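Local coordinates for glucose-6-phosphate isomerase (PDB 6OTU), which catalyses the reversible isomerization of glucose 6-phosphate to fructose 6-phosphate, at residues Leu49-Phe54 with Glu311-Leu316; Thr151-Gly156 with Phe182-Ile187; Val21-Met26 with Asp65-Ala70; Glu134-Ala139 with Phe285-Phe290. One frame throughout, in Å; residues are numbered along the deposited sequence.

Interaction 1: residues Leu49-Phe54 with Glu311-Leu316; sequences LSVEGF and ENLPLL
Leu313 presents its two methyls to two different residues of the strand, and this fork carries the contact. CD1 of Leu313 lies 3.5 Å from Val51 CG1, tighter than an ordinary van der Waals distance, the two side chains sliding past each other in opposite directions. The other methyl, Leu313 CD2, is 3.6 Å from Leu49 CD2. Leu49 CG is anti to the backbone N (chi1 168°), and its CD2 also lies 3.5 Å from Asn312 N, against the peptide that enters the helix. Phe54 adds a looser touch, with CD2 4.1 Å from Leu313 CD1.

Leu49, Val51 and Phe54 all point toward Leu313 and belong to one beta hairpin. A type I' turn from Val51 to Phe54 joins strands 48-51 and 54-57 at the border of the mixed sheet, closed by paired bonds between the backbones of Val51 and Phe54.

Further out, Asn312 N-caps helix 313-327: its OD1 accepts from Leu315 N at 3.0 Å, the donor standing 56° above the carbonyl plane. Asn312 ND2 is bonded to Thr306 O and Ala304 O, and Leu313 N to His303 NE2, so the cap is tied to the loop after helix 287-303 and the leucine to the last residue of that helix. Helix 466-487 also meets Leu313, through Phe475.

Interaction 2: residues Thr151-Gly156 with Phe182-Ile187; sequences TLVQIG and FFVSNI
Phe182 meets Thr151 with the edge of its ring: Thr151 CG2 lies near the ring plane, 4.0 Å from Phe182 CE1. On the same face of the sheet Val153 and Val184 cross obliquely, methyl to methyl, with Val153 CG1 3.8 Å from Val184 CG2. Val153 CG1 is anti to its backbone N (chi1 176°), whereas Val184 CG2 is the branch anti to its carbonyl carbon. Val195 of helix 189-196 packs on Phe182, Val153 and Val184.

The reverse face carries Gln154 and Phe183. The ring comes obliquely to the aliphatic start of the glutamine, Phe183 CD2 being 3.7 Å from Gln154 CB, while amide and ring planes stand 65° apart; the amide itself is turned to Ser160 O through NE2.

These orientations follow from parallel strand pairing, the two strands belonging to a beta-alpha-beta crossover through helix 162-172 in the five-stranded parallel sheet of an SIS domain. Four backbone bonds fix the register, among them Gln154 N to Phe182 O at 2.8 Å and Val184 N to Gln154 O at 2.8 Å. The last, Gly156 N to Val184 O at 3.0 Å, holds the chain just before the glucose-6-phosphate pocket residues Ile157 to Ser160. Ser185 OG, beyond the strand end, bonds to Asn383 ND2 of the second subunit.

Interaction 3: residues Val21-Met26 with Asp65-Ala70; sequences VALQEM and DRCLEA
A water spans Glu25 and Arg66 across the helix pair. It donates to Glu25 OE2 at 2.8 Å and accepts a weak bond from Arg66 NH1 at 3.4 Å, lying in the guanidinium plane at its edge. The two charged groups are not in direct contact, Glu25 OE2 and Arg66 NH1 being 5.9 Å apart, so any electrostatic attraction is probably modest.

An apolar neighbour lies over the guanidinium. Met26 CG stands over the centre of one face, 3.6 Å from Arg66 CZ. A bend at chi3 (67°) turns Arg66 NE out of the line of the chain. Nearer the backbone, Met26 CE approaches Arg66 CG to 3.5 Å, and its SD reaches the backbone of Cys67. Met26 is extended beyond CG, which lets one side chain run from the exposed guanidinium to the buried surface of the partner helix.

There Ala70 CB is shared, 3.8 Å from Met26 CE and 3.8 Å from Leu23 CG. Leu23 CD2 also touches Cys67 SG. Trp323 of helix 313-327 packs on both Leu23 and Cys67, covering this end of the contact.

The axes of segments 21-26 and 65-70 come within 9.6 Å of each other at a signed crossing angle of -157°; the arrangement is that of a nearly antiparallel helix pair, placing N-terminal helix 18-26 against helix 65-77.

Interaction 4: residues Glu134-Ala139 with Phe285-Phe290; sequences EALRLA and FGYEAF
Ala139 and Tyr287 form the CH-pi element of this contact. Ala139 CB sits 3.6 Å from the centroid of the Tyr287 ring and only 9° off the ring normal, so the methyl stands over the centre of one face. Tyr287 CG is anti to its backbone N (chi1 180°).

Apolar touches accompany this element. Leu138 CD2 lies near the plane of the Tyr287 ring, at its edge, and meets Phe290 CD2 at 4.1 Å, where the leucine and phenylalanine side chains cross at about a right angle. Ala135 CB is 4.2 Å from Tyr287 CE1, and Trp114 packs on both of these residues.

A polar atom also approaches the ring: Ala135 O lies obliquely, 3.2 Å from Tyr287 CE1. Its regular helix bond, from Ala139 N at 2.8 Å, is kept. The tyrosine hydroxyl, for its part, meets a methyl, Tyr287 OH being 3.6 Å from Ala135 CB.

Ionic interactions stay on the helix's other flank. Arg137 NH2 is paired with Glu134 OE1 at 2.8 Å, and Arg137 NH1 with Glu258, linking helix 122-148 to strand 258-262. On the partner side, Gly286, with phi of 88°, separates helix 275-285 from helix 287-303.

With no hydrogen bond or salt bridge between the two segments, their cohesion rests on shape and dispersion; within them, the tyrosine ring lies mainly against Ala135 and Ala139.

How the interactions relate
Of the four contacts, interaction 2 lies nearest the chemistry: Gly156 is about 6 Å from bound glucose-6-phosphate and about 10 Å from the side chain of active-site Lys501. Interaction 4 is close by, nearest atoms about 8 Å apart, and helix 122-148 is followed in the chain by strand 151-155. Interactions 1 and 3 lie across the chain's centre from interaction 2; their nearest atoms are about 5 Å apart, and helix 313-327 serves both, through Leu313 in one and Trp323 beside the other. Helix 287-303 connects interaction 4 to interaction 1; the centres of the two are 28 Å apart. Interactions 2 and 3 are widely separated, 47 Å between centres.

Interaction 1: residues Leu49-Phe54 with Glu311-Leu316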
loop_
_atom_site.group_PDB
_atom_site.type_symbol
_atom_site.label_atom_id
_atom_site.label_comp_id
_atom_site.label_asym_id
_atom_site.label_seq_id
_atom_site.Cartn_x
_atom_site.Cartn_y
_atom_site.Cartn_z
ATOM N N LEU A 49 -24.356 -3.930 -13.960
ATOM C CA LEU A 49 -23.989 -4.757 -15.102
ATOM C C LEU A 49 -23.546 -6.098 -14.551
ATOM O O LEU A 49 -22.661 -6.161 -13.695
ATOM C CB LEU A 49 -22.867 -4.106 -15.928
ATOM C CG LEU A 49 -22.141 -4.930 -17.004
ATOM C CD1 LEU A 49 -23.106 -5.493 -18.025
ATOM C CD2 LEU A 49 -21.049 -4.079 -17.696
ATOM N N SER A 50 -24.173 -7.174 -14.992
ATOM C CA SER A 50 -23.781 -8.486 -14.508
ATOM C C SER A 50 -23.501 -9.359 -15.719
ATOM O O SER A 50 -24.390 -9.609 -16.548
ATOM C CB SER A 50 -24.835 -9.080 -13.562
ATOM O OG SER A 50 -25.655 -10.009 -14.215
ATOM N N VAL A 51 -22.245 -9.784 -15.829
ATOM C CA VAL A 51 -21.713 -10.403 -17.033
ATOM C C VAL A 51 -20.344 -10.984 -16.695
ATOM O O VAL A 51 -19.676 -10.529 -15.755
ATOM C CB VAL A 51 -21.659 -9.381 -18.193
ATOM C CG1 VAL A 51 -20.434 -8.482 -18.094
ATOM C CG2 VAL A 51 -21.714 -10.077 -19.535
ATOM N N GLU A 52 -19.960 -12.042 -17.421
ATOM C CA GLU A 52 -18.640 -12.676 -17.323
ATOM C C GLU A 52 -18.298 -13.102 -15.896
ATOM O O GLU A 52 -17.138 -13.077 -15.477
ATOM C CB GLU A 52 -17.555 -11.761 -17.900
ATOM C CG GLU A 52 -17.702 -11.465 -19.415
ATOM C CD GLU A 52 -17.600 -12.717 -20.313
ATOM O OE1 GLU A 52 -18.115 -12.669 -21.452
ATOM O OE2 GLU A 52 -17.019 -13.747 -19.896
ATOM N N GLY A 53 -19.316 -13.525 -15.149
ATOM C CA GLY A 53 -19.136 -13.968 -13.778
ATOM C C GLY A 53 -19.117 -12.881 -12.721
ATOM O O GLY A 53 -18.827 -13.185 -11.555
ATOM N N PHE A 54 -19.408 -11.624 -13.082
ATOM C CA PHE A 54 -19.379 -10.516 -12.136
ATOM C C PHE A 54 -20.701 -9.767 -12.149
ATOM O O PHE A 54 -21.423 -9.761 -13.143
ATOM C CB PHE A 54 -18.296 -9.479 -12.448
ATOM C CG PHE A 54 -16.916 -10.022 -12.521
ATOM C CD1 PHE A 54 -16.142 -10.140 -11.378
ATOM C CD2 PHE A 54 -16.367 -10.371 -13.738
ATOM C CE1 PHE A 54 -14.857 -10.631 -11.448
ATOM C CE2 PHE A 54 -15.078 -10.859 -13.821
ATOM C CZ PHE A 54 -14.319 -10.989 -12.672
ATOM N N GLU A 311 -22.552 -1.859 -21.309
ATOM C CA GLU A 311 -22.502 -3.318 -21.360
ATOM C C GLU A 311 -21.076 -3.882 -21.341
ATOM O O GLU A 311 -20.891 -5.051 -21.690
ATOM C CB GLU A 311 -23.241 -3.824 -22.593
ATOM C CG GLU A 311 -24.715 -3.512 -22.586
ATOM C CD GLU A 311 -25.374 -3.788 -23.929
ATOM O OE1 GLU A 311 -24.717 -4.385 -24.822
ATOM O OE2 GLU A 311 -26.556 -3.405 -24.088
ATOM N N ASN A 312 -20.080 -3.100 -20.896
ATOM C CA ASN A 312 -18.657 -3.429 -21.050
ATOM C C ASN A 312 -17.934 -3.091 -19.740
ATOM O O ASN A 312 -17.787 -1.914 -19.395
ATOM C CB ASN A 312 -18.068 -2.654 -22.243
ATOM C CG ASN A 312 -16.591 -2.980 -22.527
ATOM O OD1 ASN A 312 -15.798 -3.188 -21.606
ATOM N ND2 ASN A 312 -16.208 -2.952 -23.814
ATOM N N LEU A 313 -17.474 -4.117 -19.011
ATOM C CA LEU A 313 -16.919 -3.884 -17.676
ATOM C C LEU A 313 -15.688 -2.979 -17.704
ATOM O O LEU A 313 -15.734 -1.894 -17.100
ATOM C CB LEU A 313 -16.664 -5.231 -16.991
ATOM C CG LEU A 313 -17.930 -6.030 -16.636
ATOM C CD1 LEU A 313 -17.597 -7.471 -16.382
ATOM C CD2 LEU A 313 -18.654 -5.419 -15.425
ATOM N N PRO A 314 -14.595 -3.311 -18.407
ATOM C CA PRO A 314 -13.429 -2.418 -18.358
ATOM C C PRO A 314 -13.673 -1.049 -18.979
ATOM O O PRO A 314 -13.098 -0.061 -18.504
ATOM C CB PRO A 314 -12.347 -3.208 -19.105
ATOM C CG PRO A 314 -13.076 -4.133 -19.977
ATOM C CD PRO A 314 -14.338 -4.486 -19.264
ATOM N N LEU A 315 -14.538 -0.952 -19.987
ATOM C CA LEU A 315 -14.823 0.341 -20.596
ATOM C C LEU A 315 -15.630 1.235 -19.659
ATOM O O LEU A 315 -15.379 2.440 -19.578
ATOM C CB LEU A 315 -15.570 0.144 -21.920
ATOM C CG LEU A 315 -15.750 1.446 -22.705
ATOM C CD1 LEU A 315 -14.388 2.115 -22.888
ATOM C CD2 LEU A 315 -16.420 1.192 -24.048
ATOM N N LEU A 316 -16.618 0.668 -18.961
ATOM C CA LEU A 316 -17.378 1.444 -17.985
ATOM C C LEU A 316 -16.482 1.897 -16.841
ATOM O O LEU A 316 -16.490 3.070 -16.454
ATOM C CB LEU A 316 -18.548 0.610 -17.451
ATOM C CG LEU A 316 -19.573 1.209 -16.486
ATOM C CD1 LEU A 316 -20.034 2.592 -16.937
ATOM C CD2 LEU A 316 -20.780 0.275 -16.367
#

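Interaction 2: residues Thr151-Gly156 with Phe182-Ile187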
loop_
_atom_site.group_PDB
_atom_site.type_symbol
_atom_site.label_atom_id
_atom_site.label_comp_id
_atom_site.label_asym_id
_atom_site.label_seq_id
_atom_site.Cartn_x
_atom_site.Cartn_y
_atom_site.Cartn_z
ATOM N N THR A 151 10.037 -26.231 -3.337
ATOM C CA THR A 151 10.240 -24.811 -3.079
ATOM C C THR A 151 10.606 -24.084 -4.364
ATOM O O THR A 151 11.512 -24.516 -5.080
ATOM C CB THR A 151 11.359 -24.635 -2.049
ATOM O OG1 THR A 151 11.010 -25.361 -0.863
ATOM C CG2 THR A 151 11.580 -23.172 -1.717
ATOM N N LEU A 152 9.927 -22.975 -4.646
ATOM C CA LEU A 152 10.252 -22.136 -5.793
ATOM C C LEU A 152 10.553 -20.719 -5.314
ATOM O O LEU A 152 9.801 -20.159 -4.505
ATOM C CB LEU A 152 9.107 -22.126 -6.825
ATOM C CG LEU A 152 9.415 -21.421 -8.157
ATOM C CD1 LEU A 152 8.735 -22.117 -9.301
ATOM C CD2 LEU A 152 9.031 -19.940 -8.147
ATOM N N VAL A 153 11.637 -20.135 -5.829
ATOM C CA VAL A 153 12.051 -18.768 -5.496
ATOM C C VAL A 153 12.086 -17.949 -6.777
ATOM O O VAL A 153 12.921 -18.192 -7.654
ATOM C CB VAL A 153 13.417 -18.726 -4.803
ATOM C CG1 VAL A 153 13.834 -17.276 -4.562
ATOM C CG2 VAL A 153 13.373 -19.512 -3.491
ATOM N N GLN A 154 11.189 -16.980 -6.898
ATOM C CA GLN A 154 11.177 -16.114 -8.068
ATOM C C GLN A 154 12.061 -14.907 -7.795
ATOM O O GLN A 154 11.781 -14.122 -6.885
ATOM C CB GLN A 154 9.762 -15.667 -8.419
ATOM C CG GLN A 154 9.695 -14.801 -9.659
ATOM C CD GLN A 154 8.550 -15.173 -10.595
ATOM O OE1 GLN A 154 8.204 -16.354 -10.751
ATOM N NE2 GLN A 154 7.968 -14.162 -11.239
ATOM N N ILE A 155 13.128 -14.778 -8.576
ATOM C CA ILE A 155 14.017 -13.628 -8.553
ATOM C C ILE A 155 13.602 -12.712 -9.694
ATOM O O ILE A 155 13.627 -13.112 -10.863
ATOM C CB ILE A 155 15.493 -14.048 -8.688
ATOM C CG1 ILE A 155 15.924 -14.910 -7.494
ATOM C CG2 ILE A 155 16.390 -12.825 -8.834
ATOM C CD1 ILE A 155 17.376 -15.356 -7.528
ATOM N N GLY A 156 13.220 -11.490 -9.359
ATOM C CA GLY A 156 12.728 -10.545 -10.346
ATOM C C GLY A 156 12.095 -9.375 -9.631
ATOM O O GLY A 156 11.771 -9.440 -8.440
ATOM N N PHE A 182 8.531 -18.170 -2.740
ATOM C CA PHE A 182 9.146 -16.938 -2.268
ATOM C C PHE A 182 9.446 -16.028 -3.448
ATOM O O PHE A 182 9.622 -16.480 -4.587
ATOM C CB PHE A 182 10.446 -17.217 -1.487
ATOM C CG PHE A 182 10.252 -18.104 -0.293
ATOM C CD1 PHE A 182 10.315 -19.484 -0.420
ATOM C CD2 PHE A 182 9.981 -17.556 0.955
ATOM C CE1 PHE A 182 10.112 -20.301 0.678
ATOM C CE2 PHE A 182 9.783 -18.365 2.064
ATOM C CZ PHE A 182 9.851 -19.741 1.927
ATOM N N PHE A 183 9.515 -14.730 -3.159
ATOM C CA PHE A 183 9.883 -13.724 -4.149
ATOM C C PHE A 183 11.045 -12.917 -3.609
ATOM O O PHE A 183 10.950 -12.340 -2.524
ATOM C CB PHE A 183 8.711 -12.802 -4.492
ATOM C CG PHE A 183 7.528 -13.529 -5.034
ATOM C CD1 PHE A 183 6.605 -14.105 -4.177
ATOM C CD2 PHE A 183 7.346 -13.661 -6.406
ATOM C CE1 PHE A 183 5.512 -14.793 -4.685
ATOM C CE2 PHE A 183 6.247 -14.341 -6.915
ATOM C CZ PHE A 183 5.329 -14.907 -6.049
ATOM N N VAL A 184 12.136 -12.884 -4.369
ATOM C CA VAL A 184 13.304 -12.068 -4.061
ATOM C C VAL A 184 13.395 -11.004 -5.150
ATOM O O VAL A 184 13.568 -11.324 -6.335
ATOM C CB VAL A 184 14.581 -12.924 -3.981
ATOM C CG1 VAL A 184 15.833 -12.060 -3.808
ATOM C CG2 VAL A 184 14.467 -13.922 -2.856
ATOM N N SER A 185 13.269 -9.741 -4.756
ATOM C CA SER A 185 13.121 -8.669 -5.733
ATOM C C SER A 185 14.092 -7.519 -5.478
ATOM O O SER A 185 14.852 -7.135 -6.373
ATOM C CB SER A 185 11.673 -8.168 -5.729
ATOM O OG SER A 185 11.252 -7.830 -4.405
ATOM N N ASN A 186 14.081 -6.975 -4.262
ATOM C CA ASN A 186 14.870 -5.791 -3.932
ATOM C C ASN A 186 16.367 -6.065 -4.070
ATOM O O ASN A 186 16.857 -7.161 -3.783
ATOM C CB ASN A 186 14.556 -5.350 -2.491
ATOM C CG ASN A 186 14.813 -3.857 -2.239
ATOM O OD1 ASN A 186 15.648 -3.225 -2.888
ATOM N ND2 ASN A 186 14.087 -3.299 -1.269
ATOM N N ILE A 187 17.114 -5.046 -4.496
ATOM C CA ILE A 187 18.557 -5.193 -4.407
ATOM C C ILE A 187 19.028 -5.168 -2.954
ATOM O O ILE A 187 20.128 -5.652 -2.663
ATOM C CB ILE A 187 19.306 -4.134 -5.235
ATOM C CG1 ILE A 187 20.708 -4.671 -5.545
ATOM C CG2 ILE A 187 19.300 -2.768 -4.538
ATOM C CD1 ILE A 187 21.635 -3.680 -6.066
#

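Interaction 3: residues Val21-Met26 with Asp65-Ala70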
loop_
_atom_site.group_PDB
_atom_site.type_symbol
_atom_site.label_atom_id
_atom_site.label_comp_id
_atom_site.label_asym_id
_atom_site.label_seq_id
_atom_site.Cartn_x
_atom_site.Cartn_y
_atom_site.Cartn_z
ATOM N N VAL A 21 -17.014 18.418 -23.784
ATOM C CA VAL A 21 -17.614 19.726 -23.535
ATOM C C VAL A 21 -18.943 19.580 -22.787
ATOM O O VAL A 21 -19.204 20.281 -21.802
ATOM C CB VAL A 21 -17.763 20.484 -24.868
ATOM C CG1 VAL A 21 -18.790 21.616 -24.770
ATOM C CG2 VAL A 21 -16.395 20.984 -25.314
ATOM N N ALA A 22 -19.797 18.658 -23.228
ATOM C CA ALA A 22 -21.039 18.421 -22.492
ATOM C C ALA A 22 -20.760 17.975 -21.063
ATOM O O ALA A 22 -21.460 18.377 -20.126
ATOM C CB ALA A 22 -21.889 17.375 -23.210
ATOM N N LEU A 23 -19.736 17.138 -20.875
ATOM C CA LEU A 23 -19.467 16.600 -19.550
ATOM C C LEU A 23 -18.955 17.678 -18.597
ATOM O O LEU A 23 -19.184 17.593 -17.380
ATOM C CB LEU A 23 -18.471 15.444 -19.666
ATOM C CG LEU A 23 -19.033 14.075 -20.061
ATOM C CD1 LEU A 23 -17.919 13.169 -20.605
ATOM C CD2 LEU A 23 -19.750 13.429 -18.871
ATOM N N GLN A 24 -18.253 18.685 -19.126
ATOM C CA GLN A 24 -17.750 19.761 -18.278
ATOM C C GLN A 24 -18.894 20.579 -17.707
ATOM O O GLN A 24 -18.825 21.017 -16.560
ATOM C CB GLN A 24 -16.788 20.656 -19.058
ATOM C CG GLN A 24 -15.459 19.979 -19.366
ATOM C CD GLN A 24 -14.510 20.863 -20.156
ATOM O OE1 GLN A 24 -14.925 21.599 -21.062
ATOM N NE2 GLN A 24 -13.225 20.790 -19.819
ATOM N N GLU A 25 -19.962 20.777 -18.490
ATOM C CA GLU A 25 -21.168 21.422 -17.968
ATOM C C GLU A 25 -21.845 20.559 -16.913
ATOM O O GLU A 25 -22.288 21.064 -15.881
ATOM C CB GLU A 25 -22.138 21.724 -19.109
ATOM C CG GLU A 25 -21.442 22.171 -20.371
ATOM C CD GLU A 25 -22.358 22.891 -21.332
ATOM O OE1 GLU A 25 -21.835 23.623 -22.203
ATOM O OE2 GLU A 25 -23.594 22.724 -21.214
ATOM N N MET A 26 -21.918 19.253 -17.149
ATOM C CA MET A 26 -22.560 18.361 -16.192
ATOM C C MET A 26 -21.770 18.279 -14.895
ATOM O O MET A 26 -22.360 18.222 -13.809
ATOM C CB MET A 26 -22.733 16.968 -16.808
ATOM C CG MET A 26 -23.582 16.955 -18.044
ATOM S SD MET A 26 -23.731 15.316 -18.780
ATOM C CE MET A 26 -24.086 15.811 -20.472
ATOM N N ASP A 65 -28.241 9.583 -15.891
ATOM C CA ASP A 65 -28.381 9.104 -17.266
ATOM C C ASP A 65 -27.774 10.079 -18.277
ATOM O O ASP A 65 -27.158 9.657 -19.265
ATOM C CB ASP A 65 -29.866 8.845 -17.558
ATOM C CG ASP A 65 -30.388 7.614 -16.821
ATOM O OD1 ASP A 65 -29.563 6.913 -16.178
ATOM O OD2 ASP A 65 -31.597 7.336 -16.882
ATOM N N ARG A 66 -27.942 11.385 -18.045
ATOM C CA ARG A 66 -27.341 12.404 -18.905
ATOM C C ARG A 66 -25.830 12.228 -18.983
ATOM O O ARG A 66 -25.240 12.216 -20.071
ATOM C CB ARG A 66 -27.696 13.792 -18.362
ATOM C CG ARG A 66 -27.229 14.968 -19.199
ATOM C CD ARG A 66 -27.892 16.292 -18.779
ATOM N NE ARG A 66 -27.481 16.731 -17.444
ATOM C CZ ARG A 66 -26.948 17.920 -17.180
ATOM N NH1 ARG A 66 -26.758 18.789 -18.166
ATOM N NH2 ARG A 66 -26.608 18.240 -15.934
ATOM N N CYS A 67 -25.195 12.078 -17.823
ATOM C CA CYS A 67 -23.751 11.902 -17.733
ATOM C C CYS A 67 -23.281 10.627 -18.444
ATOM O O CYS A 67 -22.281 10.638 -19.177
ATOM C CB CYS A 67 -23.372 11.877 -16.251
ATOM S SG CYS A 67 -21.735 11.337 -15.908
ATOM N N LEU A 68 -23.992 9.517 -18.234
ATOM C CA LEU A 68 -23.630 8.250 -18.858
ATOM C C LEU A 68 -23.861 8.257 -20.368
ATOM O O LEU A 68 -23.171 7.532 -21.093
ATOM C CB LEU A 68 -24.415 7.103 -18.208
ATOM C CG LEU A 68 -24.106 6.869 -16.719
ATOM C CD1 LEU A 68 -25.220 6.066 -16.068
ATOM C CD2 LEU A 68 -22.753 6.188 -16.519
ATOM N N GLU A 69 -24.822 9.041 -20.871
ATOM C CA GLU A 69 -24.969 9.118 -22.321
ATOM C C GLU A 69 -23.779 9.839 -22.936
ATOM O O GLU A 69 -23.244 9.408 -23.964
ATOM C CB GLU A 69 -26.281 9.804 -22.707
ATOM N N ALA A 70 -23.325 10.909 -22.295
ATOM C CA ALA A 70 -22.191 11.665 -22.810
ATOM C C ALA A 70 -20.880 10.888 -22.665
ATOM O O ALA A 70 -20.052 10.887 -23.586
ATOM C CB ALA A 70 -22.114 13.017 -22.098
HETATM O O HOH W 1 -25.640 21.546 -19.799
#

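Interaction 4: residues Glu134-Ala139 with Phe285-Phe290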
loop_
_atom_site.group_PDB
_atom_site.type_symbol
_atom_site.label_atom_id
_atom_site.label_comp_id
_atom_site.label_asym_id
_atom_site.label_seq_id
_atom_site.Cartn_x
_atom_site.Cartn_y
_atom_site.Cartn_z
ATOM N N GLU A 134 5.064 -22.350 -25.773
ATOM C CA GLU A 134 5.686 -22.215 -24.454
ATOM C C GLU A 134 4.904 -22.981 -23.394
ATOM O O GLU A 134 5.494 -23.670 -22.556
ATOM C CB GLU A 134 5.796 -20.739 -24.054
ATOM C CG GLU A 134 6.842 -19.952 -24.842
ATOM C CD GLU A 134 8.246 -20.540 -24.728
ATOM O OE1 GLU A 134 8.744 -20.686 -23.595
ATOM O OE2 GLU A 134 8.857 -20.852 -25.777
ATOM N N ALA A 135 3.572 -22.856 -23.419
ATOM C CA ALA A 135 2.724 -23.511 -22.426
ATOM C C ALA A 135 2.856 -25.034 -22.480
ATOM O O ALA A 135 2.902 -25.695 -21.438
ATOM C CB ALA A 135 1.273 -23.093 -22.637
ATOM N N LEU A 136 2.923 -25.617 -23.679
ATOM C CA LEU A 136 3.105 -27.061 -23.721
ATOM C C LEU A 136 4.499 -27.446 -23.248
ATOM O O LEU A 136 4.679 -28.510 -22.642
ATOM C CB LEU A 136 2.820 -27.608 -25.121
ATOM C CG LEU A 136 1.476 -27.148 -25.702
ATOM C CD1 LEU A 136 1.542 -27.050 -27.224
ATOM C CD2 LEU A 136 0.298 -28.021 -25.238
ATOM N N ARG A 137 5.489 -26.585 -23.480
ATOM C CA ARG A 137 6.786 -26.833 -22.874
ATOM C C ARG A 137 6.703 -26.715 -21.361
ATOM O O ARG A 137 7.398 -27.443 -20.652
ATOM C CB ARG A 137 7.828 -25.875 -23.449
ATOM C CG ARG A 137 8.152 -26.166 -24.907
ATOM C CD ARG A 137 9.189 -25.213 -25.453
ATOM N NE ARG A 137 10.384 -25.240 -24.626
ATOM C CZ ARG A 137 10.844 -24.195 -23.948
ATOM N NH1 ARG A 137 11.942 -24.325 -23.217
ATOM N NH2 ARG A 137 10.220 -23.029 -24.008
ATOM N N LEU A 138 5.834 -25.833 -20.858
ATOM C CA LEU A 138 5.640 -25.698 -19.417
ATOM C C LEU A 138 5.001 -26.953 -18.835
ATOM O O LEU A 138 5.482 -27.497 -17.835
ATOM C CB LEU A 138 4.786 -24.461 -19.109
ATOM C CG LEU A 138 4.452 -24.146 -17.650
ATOM C CD1 LEU A 138 5.707 -23.809 -16.869
ATOM C CD2 LEU A 138 3.430 -23.008 -17.550
ATOM N N ALA A 139 3.917 -27.430 -19.453
ATOM C CA ALA A 139 3.277 -28.653 -18.977
ATOM C C ALA A 139 4.274 -29.804 -18.890
ATOM O O ALA A 139 4.308 -30.527 -17.889
ATOM C CB ALA A 139 2.107 -29.026 -19.885
ATOM N N PHE A 285 0.434 -24.613 -8.346
ATOM C CA PHE A 285 -0.907 -25.167 -8.398
ATOM C C PHE A 285 -1.128 -26.174 -9.514
ATOM O O PHE A 285 -2.252 -26.674 -9.649
ATOM C CB PHE A 285 -1.926 -24.025 -8.523
ATOM C CG PHE A 285 -1.630 -22.853 -7.621
ATOM C CD1 PHE A 285 -1.663 -23.001 -6.243
ATOM C CD2 PHE A 285 -1.322 -21.607 -8.144
ATOM C CE1 PHE A 285 -1.389 -21.932 -5.410
ATOM C CE2 PHE A 285 -1.060 -20.534 -7.310
ATOM C CZ PHE A 285 -1.094 -20.701 -5.943
ATOM N N GLY A 286 -0.111 -26.481 -10.317
ATOM C CA GLY A 286 -0.275 -27.406 -11.438
ATOM C C GLY A 286 -0.713 -26.709 -12.713
ATOM O O GLY A 286 -1.345 -25.650 -12.693
ATOM N N TYR A 287 -0.380 -27.339 -13.851
ATOM C CA TYR A 287 -0.598 -26.738 -15.170
ATOM C C TYR A 287 -2.046 -26.306 -15.389
ATOM O O TYR A 287 -2.310 -25.175 -15.819
ATOM C CB TYR A 287 -0.183 -27.726 -16.259
ATOM C CG TYR A 287 -0.354 -27.220 -17.677
ATOM C CD1 TYR A 287 0.497 -26.263 -18.192
ATOM C CD2 TYR A 287 -1.352 -27.724 -18.511
ATOM C CE1 TYR A 287 0.361 -25.808 -19.499
ATOM C CE2 TYR A 287 -1.497 -27.273 -19.822
ATOM C CZ TYR A 287 -0.633 -26.311 -20.307
ATOM O OH TYR A 287 -0.748 -25.836 -21.597
ATOM N N GLU A 288 -2.995 -27.212 -15.122
ATOM C CA GLU A 288 -4.402 -26.956 -15.420
ATOM C C GLU A 288 -4.907 -25.692 -14.737
ATOM O O GLU A 288 -5.783 -25.008 -15.273
ATOM C CB GLU A 288 -5.255 -28.164 -15.011
ATOM N N ALA A 289 -4.368 -25.359 -13.560
ATOM C CA ALA A 289 -4.795 -24.131 -12.896
ATOM C C ALA A 289 -4.317 -22.900 -13.660
ATOM O O ALA A 289 -5.046 -21.900 -13.754
ATOM C CB ALA A 289 -4.294 -24.106 -11.450
ATOM N N PHE A 290 -3.105 -22.957 -14.232
ATOM C CA PHE A 290 -2.634 -21.834 -15.046
ATOM C C PHE A 290 -3.482 -21.661 -16.308
ATOM O O PHE A 290 -3.769 -20.532 -16.722
ATOM C CB PHE A 290 -1.153 -22.006 -15.397
ATOM C CG PHE A 290 -0.626 -20.957 -16.334
ATOM C CD1 PHE A 290 -0.474 -19.643 -15.914
ATOM C CD2 PHE A 290 -0.279 -21.277 -17.635
ATOM C CE1 PHE A 290 0.018 -18.666 -16.782
ATOM C CE2 PHE A 290 0.221 -20.304 -18.512
ATOM C CZ PHE A 290 0.364 -19.002 -18.082
#